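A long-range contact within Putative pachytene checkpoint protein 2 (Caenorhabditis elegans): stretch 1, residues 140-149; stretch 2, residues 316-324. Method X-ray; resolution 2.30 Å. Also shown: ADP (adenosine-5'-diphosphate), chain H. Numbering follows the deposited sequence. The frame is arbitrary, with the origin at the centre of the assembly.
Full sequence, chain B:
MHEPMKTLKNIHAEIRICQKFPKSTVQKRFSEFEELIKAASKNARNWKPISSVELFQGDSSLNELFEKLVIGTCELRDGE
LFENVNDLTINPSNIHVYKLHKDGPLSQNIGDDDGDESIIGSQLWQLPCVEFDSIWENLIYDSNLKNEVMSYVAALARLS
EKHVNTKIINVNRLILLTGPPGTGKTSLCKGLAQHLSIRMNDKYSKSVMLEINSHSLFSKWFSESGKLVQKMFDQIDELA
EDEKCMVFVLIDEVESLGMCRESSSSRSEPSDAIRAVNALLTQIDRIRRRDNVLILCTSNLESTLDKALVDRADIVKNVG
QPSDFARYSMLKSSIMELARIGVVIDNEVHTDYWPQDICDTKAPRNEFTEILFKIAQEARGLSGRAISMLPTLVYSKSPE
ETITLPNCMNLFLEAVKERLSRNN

Stretch 1 140-149: IYDSNLKNEV
Stretch 2, residues 316-324: VKNVGQPSD

Stretch 1 begins extended and turns into a helix; stretch 2 leaves a strand as a loop. Helix 145-149 and strand 316-318 run antiparallel, at 174°, with axes 10.7 Å apart at closest approach. The CA atoms of Tyr 141 and Pro 322 lie 6.9 Å apart, those of Asp 142 and Ser 323 7.3 Å, those of Leu 145 and Val 319 8.2 Å, and those of Val 149 and Lys 317 8.0 Å. No backbone hydrogen bond joins the stretches; side chains make the contact, which buries 328 Å² in total.

Tyr 141 is extended (phi/psi -135/158). Asn 144 has positive phi (57/26) and occupies the N-cap position, but its side chain makes no capping bond. The helix then follows with phi near -63° and psi near -44°. Inside it, Val 149 N donates to Leu 145 O at 3.1 Å, and Glu 148 N donates to Asn 144 O at 3.3 Å. Stretch 2 stays extended from Val 316 to Pro 322. Ser 323 (-78/-179) is the N-cap residue of the next helix.

The shorter of the two polar links is a salt bridge. Lys 317 NZ donates to Glu 148 OE2 at 2.4 Å, a very short distance. Glu 148 is m at chi1 and t at chi2. Lys 317 has chi1 at -93°, between wells, then m, t, t. Its aliphatic part is also used: CG lies 4.0 Å from Val 149 CG2, and CD lies 4.1 Å from Leu 145 CD1. A long chain ending in a charge suits both tasks.

At the other end, Ser 323 OG (chi1 p) donates a weak hydrogen bond to Asp 142 OD2 (chi1 t) at 3.4 Å. Asp 142 is exposed.

Beside these polar pairs, and off the line joining them, lies an apolar patch. Val 319 (chi1 t) is buried and points toward stretch 1. Its CG1 lies 3.8 Å from Leu 145 CD2 and 3.5 Å from Tyr 141 CE1. Leu 145 (t, p) is buried too; neither side chain has a polar group to satisfy. Tyr 141 (chi1 m, chi2 -77°) starts sideways, but its ring reaches Val 319. Its OH is hydrogen-bonded elsewhere in the structure.

The ADP base is read by backbone atoms. Ile 140 N donates to ADP N1 at 2.9 Å, and ADP N6 donates to Ile 140 O at 2.8 Å. ADP N6 also lies over one face of the Tyr 141 ring, 3.6 Å from Tyr 141 CZ.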

# COMPACT_ATOMS: atom_id res chain seq x y z
N ILE B 140 -3.19 -44.26 7.01
CA ILE B 140 -4.33 -44.61 7.85
C ILE B 140 -5.32 -43.47 8.06
O ILE B 140 -4.97 -42.44 8.64
CB ILE B 140 -3.88 -45.10 9.23
CG1 ILE B 140 -2.88 -46.24 9.10
CG2 ILE B 140 -5.08 -45.52 10.06
CD1 ILE B 140 -2.37 -46.77 10.42
N TYR B 141 -6.55 -43.67 7.61
CA TYR B 141 -7.61 -42.69 7.80
C TYR B 141 -8.89 -43.38 8.24
O TYR B 141 -9.07 -44.57 8.01
CB TYR B 141 -7.85 -41.89 6.51
CG TYR B 141 -6.66 -41.05 6.09
CD1 TYR B 141 -6.37 -39.85 6.73
CD2 TYR B 141 -5.84 -41.44 5.04
CE1 TYR B 141 -5.29 -39.08 6.35
CE2 TYR B 141 -4.76 -40.68 4.65
CZ TYR B 141 -4.49 -39.49 5.31
OH TYR B 141 -3.42 -38.72 4.92
N ASP B 142 -9.77 -42.62 8.88
CA ASP B 142 -11.00 -43.17 9.45
C ASP B 142 -12.23 -42.72 8.66
O ASP B 142 -13.36 -43.08 8.99
CB ASP B 142 -11.12 -42.75 10.92
CG ASP B 142 -12.27 -43.43 11.63
OD1 ASP B 142 -12.62 -44.57 11.25
OD2 ASP B 142 -12.83 -42.82 12.57
N SER B 143 -12.00 -41.94 7.61
CA SER B 143 -13.10 -41.30 6.90
C SER B 143 -13.36 -41.86 5.51
O SER B 143 -14.09 -41.26 4.73
CB SER B 143 -12.83 -39.79 6.80
OG SER B 143 -11.60 -39.55 6.14
N ASN B 144 -12.75 -43.00 5.20
CA ASN B 144 -12.82 -43.58 3.86
C ASN B 144 -12.29 -42.60 2.81
O ASN B 144 -12.65 -42.67 1.64
CB ASN B 144 -14.25 -44.01 3.53
CG ASN B 144 -14.30 -45.16 2.54
OD1 ASN B 144 -14.89 -45.05 1.47
ND2 ASN B 144 -13.66 -46.27 2.90
N LEU B 145 -11.41 -41.71 3.25
CA LEU B 145 -10.81 -40.68 2.41
C LEU B 145 -10.00 -41.25 1.26
O LEU B 145 -10.05 -40.74 0.14
CB LEU B 145 -9.92 -39.77 3.27
CG LEU B 145 -8.83 -38.96 2.56
CD1 LEU B 145 -9.44 -37.83 1.74
CD2 LEU B 145 -7.82 -38.42 3.56
N LYS B 146 -9.25 -42.31 1.54
CA LYS B 146 -8.40 -42.94 0.54
C LYS B 146 -9.22 -43.45 -0.63
O LYS B 146 -8.86 -43.25 -1.79
CB LYS B 146 -7.59 -44.08 1.16
CG LYS B 146 -6.58 -43.62 2.21
CD LYS B 146 -6.00 -44.80 3.00
CE LYS B 146 -5.25 -45.76 2.09
NZ LYS B 146 -4.76 -46.96 2.84
N ASN B 147 -10.34 -44.10 -0.33
CA ASN B 147 -11.22 -44.61 -1.37
C ASN B 147 -11.81 -43.49 -2.22
O ASN B 147 -11.92 -43.63 -3.44
CB ASN B 147 -12.34 -45.46 -0.77
CG ASN B 147 -11.94 -46.90 -0.57
OD1 ASN B 147 -11.08 -47.42 -1.28
ND2 ASN B 147 -12.56 -47.56 0.41
N GLU B 148 -12.19 -42.40 -1.57
CA GLU B 148 -12.86 -41.30 -2.27
C GLU B 148 -11.92 -40.63 -3.27
O GLU B 148 -12.30 -40.39 -4.42
CB GLU B 148 -13.38 -40.26 -1.27
CG GLU B 148 -14.41 -40.81 -0.30
CD GLU B 148 -14.89 -39.76 0.69
OE1 GLU B 148 -15.52 -40.15 1.70
OE2 GLU B 148 -14.63 -38.56 0.47
N VAL B 149 -10.71 -40.33 -2.83
CA VAL B 149 -9.71 -39.70 -3.69
C VAL B 149 -9.29 -40.63 -4.83
O VAL B 149 -9.24 -40.23 -5.99
CB VAL B 149 -8.46 -39.29 -2.89
CG1 VAL B 149 -7.35 -38.84 -3.82
CG2 VAL B 149 -8.81 -38.20 -1.89
N VAL B 316 -11.52 -30.52 -4.18
CA VAL B 316 -10.75 -30.07 -3.03
C VAL B 316 -11.07 -30.92 -1.81
O VAL B 316 -12.21 -30.92 -1.33
CB VAL B 316 -11.02 -28.59 -2.71
CG1 VAL B 316 -10.25 -28.17 -1.47
CG2 VAL B 316 -10.66 -27.71 -3.90
N LYS B 317 -10.08 -31.65 -1.32
CA LYS B 317 -10.27 -32.53 -0.17
C LYS B 317 -9.53 -32.02 1.06
O LYS B 317 -8.33 -31.73 1.00
CB LYS B 317 -9.80 -33.95 -0.50
CG LYS B 317 -10.90 -34.86 -1.00
CD LYS B 317 -11.96 -35.06 0.07
CE LYS B 317 -13.10 -35.93 -0.44
NZ LYS B 317 -14.13 -36.17 0.61
N ASN B 318 -10.25 -31.92 2.17
CA ASN B 318 -9.66 -31.53 3.44
C ASN B 318 -9.24 -32.74 4.25
O ASN B 318 -10.05 -33.61 4.55
CB ASN B 318 -10.64 -30.67 4.25
CG ASN B 318 -10.54 -29.20 3.91
OD1 ASN B 318 -11.54 -28.55 3.60
ND2 ASN B 318 -9.33 -28.66 3.98
N VAL B 319 -7.95 -32.80 4.59
CA VAL B 319 -7.43 -33.89 5.40
C VAL B 319 -7.14 -33.39 6.81
O VAL B 319 -6.27 -32.54 7.01
CB VAL B 319 -6.15 -34.47 4.79
CG1 VAL B 319 -5.80 -35.78 5.47
CG2 VAL B 319 -6.32 -34.69 3.30
N GLY B 320 -7.88 -33.91 7.78
CA GLY B 320 -7.74 -33.46 9.15
C GLY B 320 -6.75 -34.28 9.95
O GLY B 320 -6.30 -35.33 9.49
N GLN B 321 -6.41 -33.80 11.14
CA GLN B 321 -5.58 -34.57 12.05
C GLN B 321 -6.33 -35.84 12.45
O GLN B 321 -7.55 -35.81 12.59
CB GLN B 321 -5.21 -33.74 13.29
CG GLN B 321 -4.41 -32.48 13.01
CD GLN B 321 -2.93 -32.74 12.74
OE1 GLN B 321 -2.53 -33.87 12.45
NE2 GLN B 321 -2.11 -31.70 12.83
N PRO B 322 -5.61 -36.96 12.62
CA PRO B 322 -6.27 -38.24 12.86
C PRO B 322 -7.16 -38.23 14.10
O PRO B 322 -6.80 -37.60 15.10
CB PRO B 322 -5.09 -39.21 13.05
CG PRO B 322 -3.95 -38.34 13.46
CD PRO B 322 -4.14 -37.06 12.71
N SER B 323 -8.30 -38.90 14.03
CA SER B 323 -9.21 -39.01 15.16
C SER B 323 -8.71 -40.04 16.16
O SER B 323 -7.66 -40.65 15.96
CB SER B 323 -10.62 -39.38 14.68
OG SER B 323 -10.60 -40.56 13.90
N ASP B 324 -9.47 -40.24 17.24
CA ASP B 324 -9.07 -41.17 18.30
C ASP B 324 -8.91 -42.60 17.79
O ASP B 324 -8.00 -43.31 18.20
CB ASP B 324 -10.09 -41.13 19.44
CG ASP B 324 -10.10 -39.80 20.17
OD1 ASP B 324 -9.94 -38.76 19.50
OD2 ASP B 324 -10.27 -39.80 21.41
PB ADP H . 2.12 -33.40 4.73
O1B ADP H . 0.82 -33.28 5.49
O2B ADP H . 1.95 -33.64 3.25
O3B ADP H . 3.14 -32.33 5.07
PA ADP H . 3.67 -35.74 4.38
O1A ADP H . 2.78 -36.38 3.34
O2A ADP H . 4.89 -34.96 3.95
O3A ADP H . 2.76 -34.77 5.30
O5' ADP H . 4.15 -36.91 5.37
C5' ADP H . 3.91 -36.85 6.77
C4' ADP H . 4.53 -38.08 7.42
O4' ADP H . 3.77 -38.44 8.59
C3' ADP H . 4.51 -39.28 6.48
O3' ADP H . 5.83 -39.60 6.06
C2' ADP H . 3.91 -40.42 7.28
O2' ADP H . 4.94 -41.35 7.64
C1' ADP H . 3.33 -39.79 8.54
N9 ADP H . 1.85 -39.78 8.42
C8 ADP H . 1.09 -38.66 8.31
N7 ADP H . -0.23 -38.96 8.22
C5 ADP H . -0.34 -40.30 8.26
C6 ADP H . -1.45 -41.28 8.20
N6 ADP H . -2.73 -40.86 8.08
N1 ADP H . -1.14 -42.59 8.28
C2 ADP H . 0.14 -43.01 8.40
N3 ADP H . 1.20 -42.18 8.45
C4 ADP H . 1.03 -40.84 8.39